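Local atomic coordinates of glucokinase (Thermus thermophilus, PDB entry 3VOV), a protein that phosphorylates hexose sugars such as glucose, probably at the expense of ATP, as a zinc-containing hexokinase of the ROK family. Residues L157-P167 with C171-L180; A222-V233 with Y255-Y266. All coordinates share one frame; numbering follows the deposited sequence. Where two conformers were deposited one is given.

Contact 1: residues L157-P167 with C171-L180; sequences LGHLTLLPGGP and CGLEGCLEAL. With ZN (zinc ion), chain G.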
# COMPACT_ATOMS: atom_id res chain seq x y z
N LEU B 157 13.91 -14.69 4.38
CA LEU B 157 13.11 -13.73 5.14
C LEU B 157 13.11 -12.36 4.48
O LEU B 157 12.19 -11.55 4.68
CB LEU B 157 13.57 -13.68 6.63
CG LEU B 157 13.51 -15.04 7.39
CD1 LEU B 157 13.73 -14.89 8.91
CD2 LEU B 157 12.20 -15.79 7.17
N GLY B 158 14.13 -12.09 3.67
CA GLY B 158 14.19 -10.83 2.94
C GLY B 158 13.18 -10.74 1.80
O GLY B 158 13.02 -9.66 1.25
N HIS B 159 12.50 -11.83 1.45
CA HIS B 159 11.68 -11.77 0.26
C HIS B 159 10.21 -11.97 0.56
O HIS B 159 9.43 -12.29 -0.31
CB HIS B 159 12.25 -12.68 -0.82
CG HIS B 159 13.64 -12.28 -1.20
ND1 HIS B 159 13.90 -11.27 -2.10
CD2 HIS B 159 14.84 -12.65 -0.69
CE1 HIS B 159 15.21 -11.08 -2.18
NE2 HIS B 159 15.80 -11.90 -1.32
N LEU B 160 9.82 -11.75 1.80
CA LEU B 160 8.38 -11.67 2.11
C LEU B 160 7.83 -10.36 1.59
O LEU B 160 8.49 -9.33 1.66
CB LEU B 160 8.13 -11.83 3.59
CG LEU B 160 8.10 -13.32 4.00
CD1 LEU B 160 9.45 -13.81 4.48
CD2 LEU B 160 7.00 -13.52 5.07
N THR B 161 6.62 -10.42 1.04
CA THR B 161 6.06 -9.25 0.41
C THR B 161 5.45 -8.34 1.51
O THR B 161 4.47 -8.72 2.11
CB THR B 161 4.98 -9.67 -0.59
OG1 THR B 161 5.56 -10.54 -1.56
CG2 THR B 161 4.36 -8.42 -1.31
N LEU B 162 5.99 -7.15 1.71
CA LEU B 162 5.38 -6.24 2.66
C LEU B 162 4.66 -5.09 1.98
O LEU B 162 3.86 -4.42 2.62
CB LEU B 162 6.45 -5.60 3.54
CG LEU B 162 7.24 -6.56 4.43
CD1 LEU B 162 8.17 -5.72 5.26
CD2 LEU B 162 6.25 -7.38 5.31
N LEU B 163 5.03 -4.78 0.75
CA LEU B 163 4.35 -3.67 0.06
C LEU B 163 4.02 -4.03 -1.39
O LEU B 163 4.80 -3.77 -2.30
CB LEU B 163 5.19 -2.36 0.17
CG LEU B 163 4.53 -1.10 -0.44
CD1 LEU B 163 3.39 -0.56 0.47
CD2 LEU B 163 5.56 -0.01 -0.70
N PRO B 164 2.82 -4.58 -1.61
CA PRO B 164 2.38 -4.86 -3.00
C PRO B 164 2.41 -3.56 -3.81
O PRO B 164 1.97 -2.52 -3.35
CB PRO B 164 0.93 -5.38 -2.82
CG PRO B 164 0.90 -5.93 -1.40
CD PRO B 164 1.77 -4.94 -0.62
N GLY B 165 3.00 -3.61 -4.99
CA GLY B 165 3.14 -2.40 -5.80
C GLY B 165 4.32 -1.53 -5.37
O GLY B 165 4.49 -0.40 -5.89
N GLY B 166 5.14 -2.04 -4.45
CA GLY B 166 6.39 -1.42 -4.07
C GLY B 166 7.54 -1.56 -5.10
O GLY B 166 7.34 -1.98 -6.24
N PRO B 167 8.75 -1.21 -4.72
CA PRO B 167 9.88 -1.18 -5.67
C PRO B 167 10.34 -2.56 -6.02
O PRO B 167 10.36 -3.45 -5.16
CB PRO B 167 11.00 -0.46 -4.92
CG PRO B 167 10.37 0.05 -3.64
CD PRO B 167 9.16 -0.79 -3.36
N CYS B 171 15.03 -10.29 -6.65
CA CYS B 171 14.50 -11.68 -6.78
C CYS B 171 13.48 -11.89 -7.92
O CYS B 171 13.28 -13.01 -8.37
CB CYS B 171 13.93 -12.18 -5.46
SG CYS B 171 12.24 -11.63 -5.16
N GLY B 172 12.87 -10.81 -8.42
CA GLY B 172 11.92 -10.91 -9.50
C GLY B 172 10.53 -10.43 -9.08
O GLY B 172 9.59 -10.36 -9.91
N LEU B 173 10.41 -10.11 -7.79
CA LEU B 173 9.16 -9.58 -7.25
C LEU B 173 9.22 -8.07 -7.00
O LEU B 173 10.04 -7.37 -7.57
CB LEU B 173 8.77 -10.33 -5.96
CG LEU B 173 8.74 -11.86 -6.06
CD1 LEU B 173 8.49 -12.50 -4.69
CD2 LEU B 173 7.76 -12.35 -7.14
N GLU B 174 8.34 -7.57 -6.14
CA GLU B 174 8.41 -6.14 -5.81
C GLU B 174 7.89 -5.98 -4.39
O GLU B 174 7.09 -6.77 -3.95
CB GLU B 174 7.56 -5.31 -6.81
CG GLU B 174 6.11 -4.97 -6.33
CD GLU B 174 5.14 -6.14 -6.42
OE1 GLU B 174 5.44 -7.20 -7.07
OE2 GLU B 174 4.03 -6.00 -5.86
N GLY B 175 8.36 -4.97 -3.67
CA GLY B 175 7.85 -4.74 -2.33
C GLY B 175 8.31 -5.72 -1.27
O GLY B 175 7.70 -5.79 -0.20
N CYS B 176 9.35 -6.52 -1.59
CA CYS B 176 9.99 -7.44 -0.65
C CYS B 176 10.62 -6.62 0.44
O CYS B 176 11.06 -5.49 0.20
CB CYS B 176 11.09 -8.25 -1.38
SG CYS B 176 10.40 -9.43 -2.49
N LEU B 177 10.75 -7.19 1.63
CA LEU B 177 11.47 -6.50 2.68
C LEU B 177 12.86 -6.05 2.18
O LEU B 177 13.28 -4.91 2.42
CB LEU B 177 11.59 -7.42 3.91
CG LEU B 177 12.41 -6.93 5.10
CD1 LEU B 177 11.96 -5.54 5.59
CD2 LEU B 177 12.35 -7.98 6.26
N GLU B 178 13.57 -6.94 1.46
CA GLU B 178 14.89 -6.57 0.95
C GLU B 178 14.83 -5.31 0.11
O GLU B 178 15.63 -4.38 0.25
CB GLU B 178 15.48 -7.70 0.08
CG GLU B 178 16.81 -7.28 -0.52
CD GLU B 178 17.61 -8.47 -1.03
OE1 GLU B 178 18.29 -9.10 -0.20
OE2 GLU B 178 17.55 -8.79 -2.24
N ALA B 179 13.88 -5.30 -0.80
CA ALA B 179 13.79 -4.21 -1.77
C ALA B 179 13.34 -2.88 -1.09
O ALA B 179 13.39 -1.80 -1.71
CB ALA B 179 12.84 -4.59 -2.87
N LEU B 180 12.87 -2.98 0.15
CA LEU B 180 12.41 -1.80 0.87
C LEU B 180 13.44 -1.23 1.80
O LEU B 180 13.44 -0.02 2.06
CB LEU B 180 11.17 -2.15 1.73
CG LEU B 180 9.90 -2.46 0.90
CD1 LEU B 180 8.84 -3.06 1.87
CD2 LEU B 180 9.33 -1.22 0.11
ZN ZN G . 12.54 -10.16 -3.40
O HOH W 1 7.32 -9.25 -2.90
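His159, Cys171 and Cys176 converge on one zinc ion, the His-Cys3 site of ROK kinases, whose CXCGXXGCXE motif supplies the sulfurs; Cys169 is the fourth ligand. His159 ND1 reaches the metal at 2.2 Å, while Cys176 SG lies at the edge of the imidazole and Cys171 approaches it obliquely. The first torsion of Cys171 (83°) sets SG between its backbone N and carbonyl carbon, turned toward the zinc. Glu178 runs alongside the histidine in the same direction, its carboxylate plane 77° from the ring, and brings OE2 to within 3.3 Å of the ring-edge atom CE1 of His159; its OE1 is held by the backbone N of Ile136. Zinc binding probably makes that ring edge more positive and so a fitting neighbour for a carboxylate.

Further on, Gly175 O accepts from both Leu162 N (2.9 Å) and Leu163 N (3.0 Å). Glycine suits position 175, because a beta carbon on this backbone would strike Leu163 O. Leu180 crosses Pro167 at about a right angle, CD2 against CD at 3.5 Å. Glu174 OE1 forms a salt bridge with Arg216 of the third subunit, while OE2, also hydrogen-bonded to Tyr266 OH of the second, takes Gly165 N almost straight at 2.7 Å on the anti lone pair. At the backbone of Glu174, one water donates to O at 2.7 Å and hydrogen-bonds Thr161 OG1 at 2.6 Å.

Contact 2: residues A222-V233 with Y255-Y266; sequences ARYVGIGLASLV and YWEALLEAYRRY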
# COMPACT_ATOMS: atom_id res chain seq x y z
N ALA B 222 13.51 1.62 8.48
CA ALA B 222 13.46 1.04 9.84
C ALA B 222 12.09 0.47 10.22
O ALA B 222 11.99 -0.65 10.75
CB ALA B 222 13.94 2.11 10.92
N ARG B 223 11.01 1.20 9.95
CA ARG B 223 9.68 0.67 10.24
C ARG B 223 9.33 -0.60 9.43
O ARG B 223 8.61 -1.46 9.94
CB ARG B 223 8.59 1.75 9.98
CG ARG B 223 8.70 3.02 10.92
CD ARG B 223 7.41 3.84 10.86
NE ARG B 223 7.25 4.40 9.53
CZ ARG B 223 7.86 5.50 9.10
NH1 ARG B 223 8.65 6.21 9.92
NH2 ARG B 223 7.66 5.90 7.86
N TYR B 224 9.74 -0.68 8.16
CA TYR B 224 9.44 -1.88 7.36
C TYR B 224 10.12 -3.10 7.95
O TYR B 224 9.57 -4.20 7.93
CB TYR B 224 9.84 -1.72 5.89
CG TYR B 224 8.76 -0.99 5.06
CD1 TYR B 224 7.46 -1.50 4.98
CD2 TYR B 224 9.08 0.15 4.35
CE1 TYR B 224 6.47 -0.84 4.17
CE2 TYR B 224 8.12 0.83 3.57
CZ TYR B 224 6.83 0.35 3.52
OH TYR B 224 5.95 1.01 2.75
N VAL B 225 11.32 -2.90 8.51
CA VAL B 225 12.01 -4.02 9.18
C VAL B 225 11.19 -4.44 10.40
O VAL B 225 10.95 -5.62 10.57
CB VAL B 225 13.45 -3.68 9.56
CG1 VAL B 225 14.05 -4.85 10.38
CG2 VAL B 225 14.30 -3.42 8.27
N GLY B 226 10.74 -3.47 11.21
CA GLY B 226 9.89 -3.76 12.36
C GLY B 226 8.61 -4.48 11.97
O GLY B 226 8.17 -5.45 12.64
N ILE B 227 7.99 -4.01 10.90
CA ILE B 227 6.75 -4.62 10.46
C ILE B 227 7.01 -6.04 9.95
O ILE B 227 6.19 -6.96 10.21
CB ILE B 227 6.06 -3.78 9.32
CG1 ILE B 227 5.57 -2.45 9.88
CG2 ILE B 227 4.86 -4.58 8.69
CD1 ILE B 227 5.10 -1.45 8.75
N GLY B 228 8.09 -6.23 9.19
CA GLY B 228 8.35 -7.55 8.60
C GLY B 228 8.66 -8.58 9.69
O GLY B 228 8.18 -9.70 9.65
N LEU B 229 9.41 -8.17 10.70
CA LEU B 229 9.72 -9.05 11.84
C LEU B 229 8.46 -9.36 12.67
O LEU B 229 8.23 -10.50 13.04
CB LEU B 229 10.81 -8.41 12.70
CG LEU B 229 12.23 -8.33 12.09
CD1 LEU B 229 13.13 -7.51 13.01
CD2 LEU B 229 12.82 -9.76 11.84
N ALA B 230 7.61 -8.36 12.90
CA ALA B 230 6.36 -8.61 13.64
C ALA B 230 5.49 -9.62 12.88
O ALA B 230 4.83 -10.45 13.49
CB ALA B 230 5.57 -7.29 13.86
N SER B 231 5.45 -9.49 11.56
CA SER B 231 4.63 -10.33 10.70
C SER B 231 5.15 -11.79 10.76
O SER B 231 4.38 -12.78 10.90
CB SER B 231 4.72 -9.76 9.27
OG SER B 231 3.58 -10.03 8.51
N LEU B 232 6.47 -11.93 10.72
CA LEU B 232 7.15 -13.24 10.89
C LEU B 232 6.88 -13.89 12.24
O LEU B 232 6.83 -15.10 12.35
CB LEU B 232 8.68 -13.09 10.65
CG LEU B 232 9.00 -12.89 9.15
CD1 LEU B 232 10.42 -12.33 8.89
CD2 LEU B 232 8.77 -14.22 8.36
N VAL B 233 6.67 -13.09 13.28
CA VAL B 233 6.28 -13.64 14.58
C VAL B 233 4.94 -14.38 14.50
O VAL B 233 4.74 -15.39 15.17
CB VAL B 233 6.25 -12.53 15.65
CG1 VAL B 233 5.50 -13.03 16.96
CG2 VAL B 233 7.68 -12.09 15.96
N TYR B 255 17.30 4.98 14.20
CA TYR B 255 16.88 3.88 13.32
C TYR B 255 16.36 2.74 14.17
O TYR B 255 15.28 2.25 13.98
CB TYR B 255 18.04 3.40 12.44
CG TYR B 255 17.80 2.11 11.65
CD1 TYR B 255 17.28 2.15 10.33
CD2 TYR B 255 18.17 0.86 12.17
CE1 TYR B 255 17.09 0.98 9.61
CE2 TYR B 255 17.97 -0.33 11.43
CZ TYR B 255 17.45 -0.25 10.16
OH TYR B 255 17.24 -1.41 9.46
N TRP B 256 17.14 2.38 15.18
CA TRP B 256 16.78 1.29 16.07
C TRP B 256 15.50 1.60 16.84
O TRP B 256 14.62 0.73 16.97
CB TRP B 256 17.95 0.94 16.98
CG TRP B 256 17.88 -0.48 17.41
CD1 TRP B 256 17.12 -0.99 18.45
CD2 TRP B 256 18.52 -1.61 16.78
NE1 TRP B 256 17.28 -2.36 18.51
CE2 TRP B 256 18.12 -2.77 17.50
CE3 TRP B 256 19.43 -1.76 15.72
CZ2 TRP B 256 18.57 -4.05 17.17
CZ3 TRP B 256 19.89 -3.05 15.41
CH2 TRP B 256 19.45 -4.16 16.12
N GLU B 257 15.35 2.85 17.29
CA GLU B 257 14.14 3.23 18.02
C GLU B 257 12.87 3.10 17.15
O GLU B 257 11.85 2.58 17.61
CB GLU B 257 14.24 4.68 18.57
CG GLU B 257 15.48 4.90 19.47
CD GLU B 257 15.85 6.40 19.75
OE1 GLU B 257 15.43 7.34 19.01
OE2 GLU B 257 16.60 6.62 20.73
N ALA B 258 12.95 3.58 15.91
CA ALA B 258 11.82 3.57 14.99
C ALA B 258 11.49 2.14 14.63
O ALA B 258 10.35 1.78 14.53
CB ALA B 258 12.12 4.38 13.76
N LEU B 259 12.49 1.30 14.46
CA LEU B 259 12.27 -0.09 14.13
C LEU B 259 11.54 -0.82 15.27
O LEU B 259 10.59 -1.54 15.07
CB LEU B 259 13.63 -0.73 13.89
CG LEU B 259 13.70 -2.14 13.38
CD1 LEU B 259 15.09 -2.26 12.68
CD2 LEU B 259 13.57 -3.13 14.53
N LEU B 260 12.06 -0.66 16.47
CA LEU B 260 11.46 -1.26 17.64
C LEU B 260 10.03 -0.79 17.88
O LEU B 260 9.18 -1.58 18.28
CB LEU B 260 12.28 -0.87 18.86
CG LEU B 260 13.42 -1.76 19.23
CD1 LEU B 260 14.05 -1.12 20.50
CD2 LEU B 260 12.76 -3.12 19.56
N GLU B 261 9.79 0.50 17.66
CA GLU B 261 8.43 1.03 17.81
C GLU B 261 7.47 0.39 16.78
O GLU B 261 6.34 0.01 17.14
CB GLU B 261 8.43 2.56 17.76
CG GLU B 261 7.03 3.24 17.87
CD GLU B 261 6.27 2.96 19.18
OE1 GLU B 261 5.04 3.24 19.20
OE2 GLU B 261 6.87 2.45 20.17
N ALA B 262 7.91 0.22 15.53
CA ALA B 262 7.04 -0.43 14.50
C ALA B 262 6.76 -1.90 14.89
O ALA B 262 5.64 -2.38 14.79
CB ALA B 262 7.66 -0.33 13.08
N TYR B 263 7.80 -2.59 15.35
CA TYR B 263 7.66 -4.00 15.79
C TYR B 263 6.62 -4.08 16.93
O TYR B 263 5.71 -4.92 16.90
CB TYR B 263 9.06 -4.48 16.23
CG TYR B 263 9.14 -5.91 16.80
CD1 TYR B 263 9.15 -7.02 15.96
CD2 TYR B 263 9.28 -6.11 18.18
CE1 TYR B 263 9.22 -8.33 16.49
CE2 TYR B 263 9.41 -7.37 18.71
CZ TYR B 263 9.39 -8.47 17.87
OH TYR B 263 9.50 -9.73 18.42
N ARG B 264 6.74 -3.19 17.92
CA ARG B 264 5.75 -3.17 19.01
C ARG B 264 4.34 -2.81 18.52
O ARG B 264 3.38 -3.48 18.91
CB ARG B 264 6.18 -2.21 20.09
CG ARG B 264 7.36 -2.80 20.86
CD ARG B 264 7.75 -1.86 21.98
NE ARG B 264 8.85 -2.42 22.76
CZ ARG B 264 9.88 -1.70 23.19
NH1 ARG B 264 9.97 -0.41 22.87
NH2 ARG B 264 10.85 -2.29 23.91
N ARG B 265 4.22 -1.79 17.67
CA ARG B 265 2.90 -1.47 17.07
C ARG B 265 2.27 -2.62 16.27
O ARG B 265 1.05 -2.70 16.16
CB ARG B 265 2.97 -0.26 16.13
CG ARG B 265 3.18 1.09 16.93
CD ARG B 265 2.93 2.30 16.02
NE ARG B 265 1.51 2.44 15.65
CZ ARG B 265 1.00 2.22 14.43
NH1 ARG B 265 1.78 1.82 13.41
NH2 ARG B 265 -0.31 2.41 14.24
N TYR B 266 3.10 -3.46 15.63
CA TYR B 266 2.57 -4.60 14.83
C TYR B 266 2.48 -5.89 15.62
O TYR B 266 2.29 -7.02 15.04
CB TYR B 266 3.31 -4.74 13.48
CG TYR B 266 2.74 -3.71 12.49
CD1 TYR B 266 1.74 -4.06 11.56
CD2 TYR B 266 3.12 -2.39 12.56
CE1 TYR B 266 1.21 -3.11 10.66
CE2 TYR B 266 2.59 -1.42 11.71
CZ TYR B 266 1.64 -1.77 10.78
OH TYR B 266 1.15 -0.80 9.92
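Gly226 O is approached from both helices: Ala230 N of its own helix donates to it at 3.0 Å, and Tyr263 CA, 3.5 Å away across the interface, points a C-H at it. The Tyr263 ring also presents its edge to this oxygen. Such closeness depends on small residues spaced four apart, Ala222, Gly226 and Ala230, a small-xxx-small pattern that lets the helix axes come within 7.1 Å at a crossing angle of -35°. A beta carbon on Gly226 would collide with Leu259 O and Ala262 CB. Ala222 is just large enough to set its methyl, CB, 3.4 Å from Tyr255 CD1, and Val225 CG1 meets Leu259 CD1 at 3.6 Å.

Tyr263 is a knob in the hole formed by Gly226, Leu229, Ala230 and Val233. With CG anti to its backbone N (177°), its ring runs along the neighbouring helix, and its hydroxyl is hydrogen-bonded to Pro273 O. Tyr266, just past the end of its helix, turns one face to Ile227, whose CG1 makes a CH-pi contact 3.8 Å from the ring centroid; Tyr266 CB rests on Ala230 CB at 3.4 Å. Replacing Tyr266 by an alanine is likely to leave Ile227 without its aromatic cover and Glu174 of the second subunit without the hydroxyl it binds. Apolar packing and C-H...O contacts carry the join between these helices, so its stability probably rests on close fit, while the hydroxyls of Tyr263 and Tyr266 find their polar partners elsewhere.

How the contacts relate
Contact 1 closes before contact 2 opens along the chain, and their centres lie about 16 Å apart within the same ROK-family region. They meet at Tyr224 of helix 212-236: Leu162 CD1 packs against its backbone oxygen at 3.4 Å, and Leu180 CD1 lies 3.7 Å from its CD1. The zinc-binding loop therefore rests on the side of that helix turned away from helix 253-265. The latter forms the crossover between parallel strands 240-244 and 275-277, and both helices pack on the sheet containing these strands. Because both contacts also touch the second subunit, the zinc-binding loop and the helix pair together help build the assembly's interfaces.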